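Zona pellucida sperm-binding protein 1 (PDB 6GF7) is a glycoprotein of the extracellular egg coat, probably taking part in sperm binding at fertilization, with this piece covering its N-terminal Ig-like domain. Local coordinates at residues 30-35 / 88-93. The protein carries 2 engineered substitutions. Residues are numbered along the deposited sequence; the frame is centred on the assembly and turned at random.
With ZN (zinc ion), chain G; ZN (zinc ion), chain F.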
loop_
_atom_site.group_PDB
_atom_site.type_symbol
_atom_site.label_atom_id
_atom_site.label_comp_id
_atom_site.label_asym_id
_atom_site.label_seq_id
_atom_site.Cartn_x
_atom_site.Cartn_y
_atom_site.Cartn_z
ATOM N N THR A 30 -21.206 -3.283 -6.856
ATOM C CA THR A 30 -19.905 -2.922 -7.395
ATOM C C THR A 30 -18.805 -3.511 -6.522
ATOM O O THR A 30 -19.045 -4.011 -5.417
ATOM C CB THR A 30 -19.739 -1.404 -7.509
ATOM O OG1 THR A 30 -18.458 -1.110 -8.079
ATOM C CG2 THR A 30 -19.849 -0.751 -6.140
ATOM N N VAL A 31 -17.580 -3.448 -7.038
ATOM C CA VAL A 31 -16.410 -4.013 -6.383
ATOM C C VAL A 31 -15.376 -2.911 -6.224
ATOM O O VAL A 31 -15.146 -2.121 -7.146
ATOM C CB VAL A 31 -15.822 -5.193 -7.191
ATOM C CG1 VAL A 31 -14.591 -5.771 -6.504
ATOM C CG2 VAL A 31 -16.868 -6.273 -7.413
ATOM N N HIS A 32 -14.772 -2.845 -5.046
ATOM C CA HIS A 32 -13.611 -2.007 -4.794
ATOM C C HIS A 32 -12.431 -2.920 -4.492
ATOM O O HIS A 32 -12.560 -3.865 -3.706
ATOM C CB HIS A 32 -13.864 -1.029 -3.650
ATOM C CG HIS A 32 -14.691 0.152 -4.046
ATOM N ND1 HIS A 32 -14.764 1.302 -3.288
ATOM C CD2 HIS A 32 -15.501 0.353 -5.112
ATOM C CE1 HIS A 32 -15.571 2.164 -3.877
ATOM N NE2 HIS A 32 -16.036 1.611 -4.984
ATOM N N PHE A 33 -11.304 -2.670 -5.146
ATOM C CA PHE A 33 -10.121 -3.498 -4.984
ATOM C C PHE A 33 -9.180 -2.892 -3.946
ATOM O O PHE A 33 -8.967 -1.675 -3.910
ATOM C CB PHE A 33 -9.396 -3.647 -6.315
ATOM C CG PHE A 33 -10.204 -4.353 -7.362
ATOM C CD1 PHE A 33 -11.075 -3.636 -8.161
ATOM C CD2 PHE A 33 -10.119 -5.721 -7.536
ATOM C CE1 PHE A 33 -11.824 -4.263 -9.131
ATOM C CE2 PHE A 33 -10.871 -6.358 -8.505
ATOM C CZ PHE A 33 -11.726 -5.628 -9.302
ATOM N N LYS A 34 -8.595 -3.748 -3.115
ATOM C CA LYS A 34 -7.574 -3.321 -2.171
ATOM C C LYS A 34 -6.397 -4.281 -2.239
ATOM O O LYS A 34 -6.581 -5.500 -2.173
ATOM C CB LYS A 34 -8.124 -3.280 -0.741
ATOM C CG LYS A 34 -9.171 -2.229 -0.497
ATOM C CD LYS A 34 -9.644 -2.277 0.946
ATOM C CE LYS A 34 -10.725 -1.246 1.212
ATOM N NZ LYS A 34 -11.180 -1.305 2.628
ATOM N N VAL A 35 -5.196 -3.731 -2.330
ATOM C CA VAL A 35 -3.978 -4.530 -2.305
ATOM C C VAL A 35 -3.585 -4.759 -0.858
ATOM O O VAL A 35 -3.668 -3.845 -0.029
ATOM C CB VAL A 35 -2.847 -3.824 -3.076
ATOM C CG1 VAL A 35 -1.569 -4.626 -2.985
ATOM C CG2 VAL A 35 -3.235 -3.628 -4.528
ATOM N N GLU A 88 -13.881 -6.231 -2.339
ATOM C CA GLU A 88 -14.984 -5.808 -1.491
ATOM C C GLU A 88 -16.211 -5.673 -2.384
ATOM O O GLU A 88 -16.292 -4.750 -3.202
ATOM C CB GLU A 88 -14.642 -4.513 -0.757
ATOM C CG GLU A 88 -13.785 -4.771 0.485
ATOM C CD GLU A 88 -13.604 -3.549 1.372
ATOM O OE1 GLU A 88 -13.740 -2.409 0.877
ATOM O OE2 GLU A 88 -13.319 -3.730 2.577
ATOM N N GLU A 89 -17.126 -6.640 -2.276
ATOM C CA GLU A 89 -18.422 -6.530 -2.936
ATOM C C GLU A 89 -19.266 -5.515 -2.180
ATOM O O GLU A 89 -19.469 -5.647 -0.969
ATOM C CB GLU A 89 -19.119 -7.887 -2.976
ATOM C CG GLU A 89 -20.255 -7.978 -3.985
ATOM C CD GLU A 89 -20.816 -9.389 -4.118
ATOM O OE1 GLU A 89 -20.584 -10.215 -3.207
ATOM O OE2 GLU A 89 -21.483 -9.678 -5.137
ATOM N N MET A 90 -19.753 -4.498 -2.890
ATOM C CA MET A 90 -20.379 -3.343 -2.262
ATOM C C MET A 90 -21.696 -2.983 -2.928
ATOM O O MET A 90 -21.838 -3.078 -4.152
ATOM C CB MET A 90 -19.469 -2.120 -2.330
ATOM C CG MET A 90 -18.493 -1.983 -1.193
ATOM S SD MET A 90 -17.448 -0.555 -1.499
ATOM C CE MET A 90 -18.667 0.698 -1.882
ATOM N N LEU A 91 -22.646 -2.546 -2.110
ATOM C CA LEU A 91 -23.846 -1.927 -2.635
ATOM C C LEU A 91 -23.544 -0.463 -2.942
ATOM O O LEU A 91 -22.559 0.103 -2.462
ATOM C CB LEU A 91 -25.002 -2.039 -1.640
ATOM C CG LEU A 91 -25.327 -3.411 -1.036
ATOM C CD1 LEU A 91 -26.479 -3.278 -0.062
ATOM C CD2 LEU A 91 -25.675 -4.421 -2.107
ATOM N N LEU A 92 -24.408 0.156 -3.744
ATOM C CA LEU A 92 -24.180 1.550 -4.103
ATOM C C LEU A 92 -24.304 2.490 -2.910
ATOM O O LEU A 92 -23.932 3.662 -3.026
ATOM C CB LEU A 92 -25.140 1.976 -5.213
ATOM C CG LEU A 92 -25.100 1.079 -6.448
ATOM C CD1 LEU A 92 -25.955 1.662 -7.560
ATOM C CD2 LEU A 92 -23.672 0.847 -6.916
ATOM N N SER A 93 -24.820 2.013 -1.778
ATOM C CA SER A 93 -24.815 2.815 -0.564
ATOM C C SER A 93 -23.440 2.887 0.083
ATOM O O SER A 93 -23.228 3.732 0.959
ATOM C CB SER A 93 -25.807 2.249 0.448
ATOM O OG SER A 93 -25.403 0.960 0.878
HETATM ZN ZN ZN G . -13.447 -1.576 2.862
HETATM ZN ZN ZN F . -13.754 1.614 -1.499
HETATM O O HOH W 1 -14.012 0.374 0.283
HETATM O O HOH W 2 -14.012 3.789 -1.550
HETATM O O HOH W 3 -13.800 -2.777 4.654
#
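Thr-30, Val-31 and His-32 pair with Met-90, Glu-89 and Glu-88 as neighbouring antiparallel strands in one sheet of the Ig-like domain. Thr-30 with Met-90 and His-32 with Glu-88 are hydrogen-bonded pairs, each closed by two backbone bonds; the straightest of the four runs from Thr-30 N to Met-90 O (2.8 Å, 173° at the hydrogen). Between them lies the non-hydrogen-bonded pair Val-31 and Glu-89, where Val-31 CA lies 3.3 Å from Glu-88 O in a CA-H...O contact. Val-31 and Glu-89 face the interior, where Val-31 packs on Leu-63 and Glu-89 OE1 is hydrogen-bonded to Tyr-100 OH.

Nonpolar and aromatic contacts gather on the face bearing Thr-30, His-32, Glu-88 and Met-90. Thr-30 and Met-90 lie side by side, with CG2 of the threonine against CB of the methionine. Bent at its last torsion (chi3 50°), Met-90 lays both SD and CE over one face of the His-32 imidazole, the sulfur 3.9 Å from the ring centroid in a Met-aromatic contact and the methyl making a CH-pi contact. Replacing Met-90 by an alanine would remove SD and CE and is likely to cost the His-32 ring their cover on that side, leaving the imidazole, still held by zinc, less restrained in its tilt.

Metal bonds dominate the far end. His-32 ND1 binds one zinc ion at 2.1 Å, together with Glu-44 and two waters. The extended side chains of Lys-34 and Glu-88 converge on a second zinc: Lys-34 NZ at 2.3 Å, where a neutral amine is likely, and both carboxylate oxygens of Glu-88, completed by another water. The two sites are linked through one water, which binds the first zinc and donates a hydrogen bond to Glu-88 OE1 at 2.9 Å.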